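Local coordinates for regulatory protein SdiA (Escherichia coli, PDB 4LFU) that senses acyl-homoserine-lactone autoinducers of other bacteria and, as a LuxR-type transcription factor, activates transcription at an ftsQAZ promoter and expression of ydiV, at residues L15-M20 / E24-E29; M163-M166 / E171-M174; R189-G194 / Q229-A234; E199-L204 / N209-H214. All blocks are in the same frame, centred on the assembly; numbering follows the deposited sequence.

Contact 1 of 4, residues L15-M20 / E24-E29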
# COMPACT_ATOMS: atom_id res chain seq x y z
N LEU A 15 1.78 20.35 9.00
CA LEU A 15 2.13 20.77 10.35
C LEU A 15 0.97 20.58 11.32
O LEU A 15 1.17 20.06 12.42
CB LEU A 15 2.68 22.20 10.36
CG LEU A 15 4.20 22.30 10.14
CD1 LEU A 15 4.63 23.71 9.64
CD2 LEU A 15 4.97 21.90 11.44
N ARG A 16 -0.24 20.99 10.92
CA ARG A 16 -1.43 20.79 11.74
C ARG A 16 -1.68 19.34 12.11
O ARG A 16 -1.98 19.06 13.25
CB ARG A 16 -2.67 21.37 11.07
CG ARG A 16 -3.11 22.71 11.63
CD ARG A 16 -4.45 23.09 11.08
NE ARG A 16 -4.43 24.46 10.59
CZ ARG A 16 -5.29 24.97 9.71
NH1 ARG A 16 -6.26 24.22 9.21
NH2 ARG A 16 -5.17 26.24 9.33
N PHE A 17 -1.56 18.42 11.16
CA PHE A 17 -1.77 16.99 11.46
C PHE A 17 -0.62 16.37 12.24
O PHE A 17 -0.83 15.45 13.04
CB PHE A 17 -2.05 16.18 10.20
CG PHE A 17 -3.46 16.33 9.69
CD1 PHE A 17 -4.52 15.67 10.32
CD2 PHE A 17 -3.73 17.13 8.57
CE1 PHE A 17 -5.81 15.80 9.85
CE2 PHE A 17 -5.02 17.25 8.10
CZ PHE A 17 -6.07 16.58 8.74
N GLN A 18 0.59 16.87 11.99
CA GLN A 18 1.77 16.48 12.79
C GLN A 18 1.57 16.77 14.28
O GLN A 18 1.86 15.93 15.13
CB GLN A 18 3.03 17.23 12.31
CG GLN A 18 3.89 16.52 11.25
CD GLN A 18 4.96 17.46 10.62
OE1 GLN A 18 5.22 17.40 9.42
NE2 GLN A 18 5.56 18.33 11.46
N ARG A 19 1.04 17.95 14.60
CA ARG A 19 0.96 18.40 15.98
C ARG A 19 -0.27 17.89 16.77
O ARG A 19 -0.35 18.10 17.98
CB ARG A 19 1.10 19.94 16.03
CG ARG A 19 -0.14 20.74 16.46
CD ARG A 19 -0.97 21.23 15.28
NE ARG A 19 -2.42 21.37 15.51
CZ ARG A 19 -3.14 20.87 16.54
NH1 ARG A 19 -2.57 20.15 17.51
NH2 ARG A 19 -4.45 21.09 16.59
N MET A 20 -1.20 17.21 16.11
CA MET A 20 -2.41 16.72 16.78
C MET A 20 -2.11 15.66 17.83
O MET A 20 -1.24 14.81 17.62
CB MET A 20 -3.44 16.23 15.76
CG MET A 20 -4.19 17.40 15.15
SD MET A 20 -5.04 17.04 13.63
CE MET A 20 -5.09 18.68 12.89
N GLU A 24 -10.13 13.27 18.24
CA GLU A 24 -11.10 14.37 18.02
C GLU A 24 -10.51 15.58 17.29
O GLU A 24 -11.22 16.22 16.51
CB GLU A 24 -11.82 14.78 19.33
CG GLU A 24 -12.37 16.26 19.42
CD GLU A 24 -13.56 16.62 18.49
OE1 GLU A 24 -14.07 15.76 17.73
OE2 GLU A 24 -13.99 17.81 18.52
N GLU A 25 -9.23 15.88 17.52
CA GLU A 25 -8.55 16.96 16.80
C GLU A 25 -8.42 16.65 15.32
O GLU A 25 -8.47 17.55 14.48
CB GLU A 25 -7.14 17.20 17.36
CG GLU A 25 -7.02 17.93 18.69
CD GLU A 25 -5.54 18.01 19.13
OE1 GLU A 25 -4.78 18.81 18.54
OE2 GLU A 25 -5.14 17.25 20.02
N VAL A 26 -8.19 15.37 15.02
CA VAL A 26 -8.12 14.89 13.63
C VAL A 26 -9.50 15.01 12.97
O VAL A 26 -9.63 15.60 11.88
CB VAL A 26 -7.60 13.40 13.55
CG1 VAL A 26 -7.60 12.91 12.15
CG2 VAL A 26 -6.21 13.26 14.15
N TYR A 27 -10.53 14.48 13.64
CA TYR A 27 -11.91 14.53 13.12
C TYR A 27 -12.44 15.94 12.97
O TYR A 27 -13.04 16.28 11.95
CB TYR A 27 -12.86 13.67 13.94
CG TYR A 27 -12.47 12.23 13.96
CD1 TYR A 27 -12.18 11.54 12.78
CD2 TYR A 27 -12.40 11.53 15.14
CE1 TYR A 27 -11.82 10.19 12.79
CE2 TYR A 27 -12.04 10.19 15.18
CZ TYR A 27 -11.75 9.53 14.00
OH TYR A 27 -11.40 8.19 14.04
N HIS A 28 -12.15 16.79 13.95
CA HIS A 28 -12.58 18.18 13.90
C HIS A 28 -11.97 18.94 12.72
O HIS A 28 -12.65 19.72 12.06
CB HIS A 28 -12.30 18.90 15.23
CG HIS A 28 -12.73 20.33 15.22
ND1 HIS A 28 -11.84 21.38 15.06
CD2 HIS A 28 -13.96 20.90 15.31
CE1 HIS A 28 -12.50 22.52 15.07
NE2 HIS A 28 -13.79 22.26 15.22
N GLU A 29 -10.68 18.69 12.45
CA GLU A 29 -9.98 19.30 11.32
C GLU A 29 -10.53 18.83 9.98
O GLU A 29 -10.62 19.63 9.05
CB GLU A 29 -8.47 19.04 11.41
CG GLU A 29 -7.59 19.80 10.39
CD GLU A 29 -7.79 21.32 10.42
OE1 GLU A 29 -7.87 21.90 11.53
OE2 GLU A 29 -7.87 21.94 9.33
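Glu29, Met20 and Glu25 lose the most surface here: Met20 makes its contacts with its thioether end, the two glutamates with both their aliphatic carbons and their carboxylates. The sulfur of Met20 lies 3.6 Å from Glu25 O and 4.0 Å from Val26 CG2, and its methyl CE reaches Glu29 CB at 3.7 Å. Beyond CG the methionine is extended, which carries CE to Glu29 and over one face of the Phe17 ring, near its rim. That ring meets Val26 CG1 at its edge.

The two segments belong to consecutive helices, 6-19 and 23-36, joined by a short turn into an antiparallel helical hairpin of the autoinducer-binding half; their local axes run at 155° and come within 10.3 Å. Helix 147-167 packs against Phe17 and Val26.

Two salt bridges border this apolar strip on the side away from helix 147-167. Glu25 OE1 receives Arg19 NH1 at 2.8 Å, met nearly along its C-O axis, and a weak bond from NH2; CG of Met20 sits over the centre of one guanidinium face. Glu25 OE2 is bonded to Glu21 N and Thr22 OG1, so both carboxylate oxygens are engaged. At the other bridge Arg16 NH1 comes to Glu29 OE2 at 2.8 Å, from above the carboxylate plane, with an N-H...O angle of only 132°; the same oxygen also takes a bond from Gln33 NE2.

Contact 2 of 4, residues M163-M166 / E171-M174; sequences MALM and EIVM
Val173 presses its CG2 methyl into the backbone between Leu165 and Met166, and this is where the packing is tightest. The methyl lies 3.5 Å from Leu165 O and 3.6 Å from Met166 N, and it also touches Leu165 CB and Met166 CG, both at 3.8 Å. A chi1 of -82° sets CG2 between the backbone N and the carbonyl carbon of its own residue, the crowded position, and from there it faces the helix. Beside it Leu165 CD1 and Ile172 CG2 meet at 4.0 Å, their side chains running obliquely to each other.

Segment 163-166 lies near the C-terminal end of the long helix 147-167, whereas 171-174 has no regular structure and lies in the loop between that helix and helix 182-192, the first helix of the DNA-binding part. The contact therefore holds this part of the loop against the autoinducer-binding domain. Leu44 and Val46 of strand 41-47 and Tyr27 of helix 23-36 pack on the same leucine, isoleucine and valine side, which is buried.

The methionine side is looser and partly exposed. Met174, bent at chi2 and chi3, brings its sulfur back to 3.7 Å from Met166 O, while the nearest approach between the two methionine side chains is 4.2 Å, from Met166 CG to Met174 SD. No hydrogen bond crosses between the segments; Val173 O is instead bonded by Asn127 ND2, from a loop that also touches Met166.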
# COMPACT_ATOMS: atom_id res chain seq x y z
N MET A 163 -2.65 8.80 8.87
CA MET A 163 -1.29 8.70 9.47
C MET A 163 -1.25 9.22 10.91
O MET A 163 -0.68 8.55 11.79
CB MET A 163 -0.22 9.37 8.60
CG MET A 163 0.05 8.65 7.25
SD MET A 163 0.33 6.85 7.30
CE MET A 163 1.78 6.76 8.35
N ALA A 164 -1.88 10.37 11.16
CA ALA A 164 -2.08 10.85 12.53
C ALA A 164 -2.78 9.80 13.39
O ALA A 164 -2.30 9.47 14.48
CB ALA A 164 -2.85 12.16 12.56
N LEU A 165 -3.90 9.27 12.92
CA LEU A 165 -4.62 8.26 13.70
C LEU A 165 -3.84 6.96 13.92
O LEU A 165 -4.05 6.28 14.91
CB LEU A 165 -6.01 7.96 13.08
CG LEU A 165 -7.03 9.11 13.11
CD1 LEU A 165 -8.06 8.95 12.00
CD2 LEU A 165 -7.70 9.21 14.46
N MET A 166 -2.95 6.61 12.99
CA MET A 166 -2.04 5.48 13.16
C MET A 166 -1.02 5.77 14.25
O MET A 166 -0.79 4.92 15.12
CB MET A 166 -1.35 5.10 11.86
CG MET A 166 -2.13 4.06 11.04
SD MET A 166 -1.24 3.49 9.58
CE MET A 166 -0.37 2.06 10.22
N GLU A 171 -8.18 2.88 17.07
CA GLU A 171 -8.89 1.62 16.78
C GLU A 171 -9.43 1.59 15.34
O GLU A 171 -9.62 0.51 14.76
CB GLU A 171 -10.06 1.46 17.77
CG GLU A 171 -10.94 2.73 17.80
CD GLU A 171 -12.19 2.64 18.67
OE1 GLU A 171 -12.85 3.70 18.82
OE2 GLU A 171 -12.53 1.55 19.19
N ILE A 172 -9.69 2.77 14.79
CA ILE A 172 -10.22 2.92 13.45
C ILE A 172 -9.24 2.35 12.42
O ILE A 172 -9.68 1.73 11.44
CB ILE A 172 -10.66 4.38 13.13
CG1 ILE A 172 -11.70 4.39 12.00
CG2 ILE A 172 -9.44 5.31 12.87
CD1 ILE A 172 -12.03 5.75 11.39
N VAL A 173 -7.94 2.53 12.66
CA VAL A 173 -6.90 2.14 11.70
C VAL A 173 -5.98 0.97 12.09
O VAL A 173 -5.30 0.43 11.22
CB VAL A 173 -6.00 3.34 11.31
CG1 VAL A 173 -6.63 4.17 10.27
CG2 VAL A 173 -5.64 4.19 12.53
N MET A 174 -5.93 0.61 13.37
CA MET A 174 -4.98 -0.42 13.83
C MET A 174 -5.42 -1.87 13.61
O MET A 174 -6.56 -2.25 13.91
CB MET A 174 -4.56 -0.23 15.31
CG MET A 174 -3.88 1.09 15.68
SD MET A 174 -2.61 1.77 14.58
CE MET A 174 -1.22 0.64 14.83

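Contact 3 of 4, residues R189-G194 / Q229-A234; sequences RWTAEG and QVACYA
Between segments 189-194 and 229-234 the contacts are all between methyl groups: Ala231 CB stands 4.1 Å from Thr191 CG2 and 4.4 Å from Ala192 CB. The CB of Ala231 points at the facing segment, and with chi1 at -62° Thr191 puts its methyl opposite the backbone N and its hydroxyl beside that N, so the methyl branch, not the hydroxyl, meets Ala231. Such small groups permit a close approach, 5.7 Å between the CA atoms of Ala192 and Ala231, although only 83 Å² is buried in all.

Hydrogen bonds lie within the elements or go to other partners. Thr191 OG1 is bonded to Ile187 O one turn back and to Gln215 NE2, the latter tying it to helix 208-222. Helix 182-192 ends in a Schellman motif at Gly194, whose phi is positive (96°) and whose N bonds Thr191 O at 3.0 Å. Glu193 N is weakly bonded to Arg189 O and Trp190 O.

In the four-helix LuxR-type DNA-binding domain this contact pairs the first helix, 182-192, with the last, 227-237. Leu188 extends the apolar seam by touching Val230, Ala231 and Ala234.

Intersubunit contacts form a third group. Glu193 OE1 is hydrogen-bonded to Tyr233 OH of the second subunit and Tyr233 OH to Glu193 OE1 of that subunit, while Ala231 packs on Cys232 of the second subunit.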
# COMPACT_ATOMS: atom_id res chain seq x y z
N ARG A 189 8.59 -16.51 8.44
CA ARG A 189 8.99 -16.40 7.03
C ARG A 189 9.21 -17.71 6.30
O ARG A 189 8.80 -17.85 5.14
CB ARG A 189 10.22 -15.50 6.88
CG ARG A 189 9.91 -14.02 7.14
CD ARG A 189 11.05 -13.11 6.64
NE ARG A 189 12.29 -13.33 7.39
CZ ARG A 189 12.56 -12.77 8.57
NH1 ARG A 189 11.69 -11.94 9.15
NH2 ARG A 189 13.71 -13.04 9.16
N TRP A 190 9.86 -18.66 6.95
CA TRP A 190 10.08 -19.99 6.36
C TRP A 190 8.77 -20.77 6.30
O TRP A 190 8.57 -21.58 5.38
CB TRP A 190 11.20 -20.79 7.09
CG TRP A 190 12.56 -20.26 6.81
CD1 TRP A 190 13.34 -19.53 7.66
CD2 TRP A 190 13.30 -20.36 5.58
NE1 TRP A 190 14.51 -19.17 7.05
CE2 TRP A 190 14.52 -19.67 5.77
CE3 TRP A 190 13.06 -20.97 4.34
CZ2 TRP A 190 15.50 -19.57 4.77
CZ3 TRP A 190 14.03 -20.88 3.34
CH2 TRP A 190 15.23 -20.18 3.56
N THR A 191 7.90 -20.53 7.28
CA THR A 191 6.55 -21.11 7.30
C THR A 191 5.71 -20.67 6.08
O THR A 191 5.09 -21.49 5.37
CB THR A 191 5.85 -20.79 8.64
OG1 THR A 191 6.62 -21.40 9.69
CG2 THR A 191 4.39 -21.34 8.69
N ALA A 192 5.73 -19.36 5.82
CA ALA A 192 5.02 -18.75 4.72
C ALA A 192 5.54 -19.20 3.35
O ALA A 192 4.84 -19.06 2.35
CB ALA A 192 5.08 -17.23 4.86
N GLU A 193 6.78 -19.73 3.32
CA GLU A 193 7.41 -20.22 2.10
C GLU A 193 7.09 -21.69 1.85
O GLU A 193 7.51 -22.25 0.83
CB GLU A 193 8.93 -20.05 2.12
CG GLU A 193 9.43 -18.62 1.88
CD GLU A 193 9.04 -18.06 0.51
OE1 GLU A 193 8.69 -18.80 -0.43
OE2 GLU A 193 9.07 -16.83 0.39
N GLY A 194 6.38 -22.31 2.78
CA GLY A 194 5.96 -23.70 2.65
C GLY A 194 6.87 -24.71 3.32
O GLY A 194 6.70 -25.92 3.10
N GLN A 229 -2.71 -19.44 10.13
CA GLN A 229 -3.36 -18.17 10.50
C GLN A 229 -2.33 -17.13 10.94
O GLN A 229 -2.44 -15.95 10.59
CB GLN A 229 -4.45 -18.34 11.59
CG GLN A 229 -5.12 -16.97 11.87
CD GLN A 229 -6.04 -16.92 13.08
OE1 GLN A 229 -7.17 -17.36 13.02
NE2 GLN A 229 -5.56 -16.30 14.16
N VAL A 230 -1.32 -17.56 11.70
CA VAL A 230 -0.25 -16.62 12.12
C VAL A 230 0.53 -16.08 10.94
O VAL A 230 0.70 -14.86 10.79
CB VAL A 230 0.73 -17.25 13.12
CG1 VAL A 230 1.76 -16.20 13.56
CG2 VAL A 230 -0.01 -17.79 14.28
N ALA A 231 0.99 -16.98 10.08
CA ALA A 231 1.73 -16.59 8.89
C ALA A 231 0.89 -15.71 7.95
O ALA A 231 1.39 -14.72 7.40
CB ALA A 231 2.26 -17.83 8.16
N CYS A 232 -0.38 -16.06 7.74
CA CYS A 232 -1.25 -15.28 6.83
C CYS A 232 -1.58 -13.91 7.36
O CYS A 232 -1.60 -12.97 6.60
CB CYS A 232 -2.55 -16.02 6.54
SG CYS A 232 -2.26 -17.42 5.50
N TYR A 233 -1.84 -13.80 8.66
CA TYR A 233 -2.05 -12.50 9.30
C TYR A 233 -0.81 -11.59 9.20
O TYR A 233 -0.91 -10.41 8.83
CB TYR A 233 -2.51 -12.68 10.75
CG TYR A 233 -4.01 -12.81 10.91
CD1 TYR A 233 -4.72 -13.80 10.23
CD2 TYR A 233 -4.72 -11.95 11.74
CE1 TYR A 233 -6.10 -13.93 10.39
CE2 TYR A 233 -6.12 -12.07 11.91
CZ TYR A 233 -6.79 -13.07 11.23
OH TYR A 233 -8.15 -13.20 11.39
N ALA A 234 0.34 -12.17 9.52
CA ALA A 234 1.65 -11.52 9.34
C ALA A 234 1.94 -11.07 7.90
O ALA A 234 2.40 -9.95 7.64
CB ALA A 234 2.73 -12.49 9.79

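Contact 4 of 4, residues E199-L204 / N209-H214; sequences EIAMIL and NTVNFH
Two helical segments face each other with Ala201 and Val211 nearest, their CA atoms 6.5 Å apart, and each keeps its own i to i+4 backbone bonds, such as Leu204 N to Ile200 O at 3.0 Å and His214 N to Thr210 O at 3.0 Å. Across that gap nearly everything depends on one methyl group, CG2 of Val211. It meets Ile200 CG2 at 3.9 Å, methyl against methyl, in side chains that cross at about a right angle. The same methyl lies 3.9 Å from the backbone N of Ala201 and 4.3 Å from Ala201 CB, so it settles against the helix surface where Ile200 passes into Ala201.

The valine's chi1 of 171° turns CG1 anti to its own backbone N and leaves CG2 anti to the carbonyl carbon, and CG2 is the branch that makes all these contacts. In Ile200 the work is divided: CG2 turns to Val211, while the CG1 branch leads to the Trp190 side of helix 182-192.

The segments lie on helices 197-204 and 208-222, the two helices of the predicted helix-turn-helix motif; in LuxR-type regulators the second of these is the recognition helix, which enters the DNA major groove. Ile206, in the turn between them, also packs on Val211, extending the buried apolar patch. No hydrogen bond spans the two segments. Polar ties form nearby: Asn212 OD1 is bonded to Ser197 OG at the start of helix 197-204, and Thr210 OG1 to Ser207 OG.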
# COMPACT_ATOMS: atom_id res chain seq x y z
N GLU A 199 12.22 -29.11 7.99
CA GLU A 199 13.00 -28.34 7.04
C GLU A 199 13.52 -27.04 7.65
O GLU A 199 14.66 -26.65 7.41
CB GLU A 199 12.19 -28.04 5.79
CG GLU A 199 12.05 -29.22 4.84
CD GLU A 199 11.01 -28.97 3.72
OE1 GLU A 199 9.88 -28.51 4.01
OE2 GLU A 199 11.34 -29.25 2.54
N ILE A 200 12.67 -26.37 8.43
CA ILE A 200 13.09 -25.17 9.14
C ILE A 200 14.20 -25.48 10.16
O ILE A 200 15.13 -24.70 10.32
CB ILE A 200 11.86 -24.42 9.79
CG1 ILE A 200 10.87 -24.00 8.68
CG2 ILE A 200 12.31 -23.19 10.58
CD1 ILE A 200 9.51 -23.50 9.17
N ALA A 201 14.10 -26.63 10.84
CA ALA A 201 15.12 -27.08 11.79
C ALA A 201 16.49 -27.24 11.12
O ALA A 201 17.51 -26.81 11.67
CB ALA A 201 14.68 -28.39 12.46
N MET A 202 16.51 -27.82 9.92
CA MET A 202 17.74 -27.95 9.12
C MET A 202 18.27 -26.60 8.62
O MET A 202 19.47 -26.31 8.75
CB MET A 202 17.53 -28.92 7.95
CG MET A 202 17.20 -30.36 8.36
SD MET A 202 18.41 -31.17 9.47
CE MET A 202 19.96 -31.00 8.55
N ILE A 203 17.39 -25.78 8.06
CA ILE A 203 17.75 -24.42 7.61
C ILE A 203 18.46 -23.62 8.70
O ILE A 203 19.48 -22.97 8.44
CB ILE A 203 16.51 -23.57 7.16
CG1 ILE A 203 15.59 -24.35 6.21
CG2 ILE A 203 16.95 -22.17 6.63
CD1 ILE A 203 15.98 -24.34 4.77
N LEU A 204 17.89 -23.64 9.90
CA LEU A 204 18.39 -22.81 11.02
C LEU A 204 19.33 -23.54 11.99
O LEU A 204 19.83 -22.94 12.93
CB LEU A 204 17.21 -22.19 11.79
CG LEU A 204 16.20 -21.35 11.00
CD1 LEU A 204 15.01 -20.94 11.88
CD2 LEU A 204 16.85 -20.13 10.36
N ASN A 209 11.76 -29.22 18.14
CA ASN A 209 11.22 -28.73 19.41
C ASN A 209 11.31 -27.24 19.55
O ASN A 209 10.38 -26.61 20.02
CB ASN A 209 11.95 -29.38 20.57
CG ASN A 209 11.32 -30.66 20.97
OD1 ASN A 209 10.27 -30.68 21.63
ND2 ASN A 209 11.94 -31.77 20.58
N THR A 210 12.46 -26.69 19.17
CA THR A 210 12.69 -25.25 19.18
C THR A 210 11.77 -24.52 18.20
O THR A 210 11.14 -23.51 18.58
CB THR A 210 14.17 -24.92 18.85
OG1 THR A 210 15.02 -25.59 19.79
CG2 THR A 210 14.44 -23.41 18.89
N VAL A 211 11.69 -25.03 16.97
CA VAL A 211 10.82 -24.48 15.94
C VAL A 211 9.39 -24.43 16.48
O VAL A 211 8.78 -23.37 16.49
CB VAL A 211 10.88 -25.28 14.58
CG1 VAL A 211 9.80 -24.78 13.63
CG2 VAL A 211 12.26 -25.15 13.90
N ASN A 212 8.90 -25.57 16.97
CA ASN A 212 7.53 -25.71 17.47
C ASN A 212 7.28 -24.90 18.73
O ASN A 212 6.15 -24.45 18.95
CB ASN A 212 7.15 -27.19 17.67
CG ASN A 212 7.30 -28.02 16.38
OD1 ASN A 212 7.10 -27.50 15.26
ND2 ASN A 212 7.69 -29.28 16.52
N PHE A 213 8.32 -24.74 19.55
CA PHE A 213 8.29 -23.83 20.68
C PHE A 213 7.90 -22.43 20.21
O PHE A 213 6.94 -21.87 20.70
CB PHE A 213 9.67 -23.80 21.36
CG PHE A 213 9.75 -22.92 22.60
CD1 PHE A 213 8.76 -22.96 23.60
CD2 PHE A 213 10.85 -22.07 22.77
CE1 PHE A 213 8.86 -22.15 24.74
CE2 PHE A 213 10.95 -21.25 23.92
CZ PHE A 213 9.96 -21.31 24.90
N HIS A 214 8.67 -21.88 19.28
CA HIS A 214 8.39 -20.55 18.73
C HIS A 214 7.00 -20.41 18.07
O HIS A 214 6.33 -19.40 18.28
CB HIS A 214 9.51 -20.12 17.77
CG HIS A 214 10.82 -19.91 18.46
ND1 HIS A 214 11.03 -18.90 19.38
CD2 HIS A 214 11.99 -20.59 18.39
CE1 HIS A 214 12.27 -18.95 19.82
NE2 HIS A 214 12.88 -19.96 19.23

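How the contacts relate
Contacts 1 and 2 belong to the autoinducer-binding half and touch each other: Tyr27 of helix 23-36 lies against Leu165 and Ile172, and Val26 against Ala164. Contacts 3 and 4 lie in the DNA-binding half, where contact 4 is nested within the chain loop closed by contact 3 and Trp190 packs on Ile200 and Ile203. Centres of contacts 1 and 4 are 46 Å apart. Contact 1 is partly buried and alone has salt bridges between its segments; the other three are buried and join theirs by apolar packing, which dwindles to a few methyls in contacts 3 and 4. Only contact 3 reaches the second subunit.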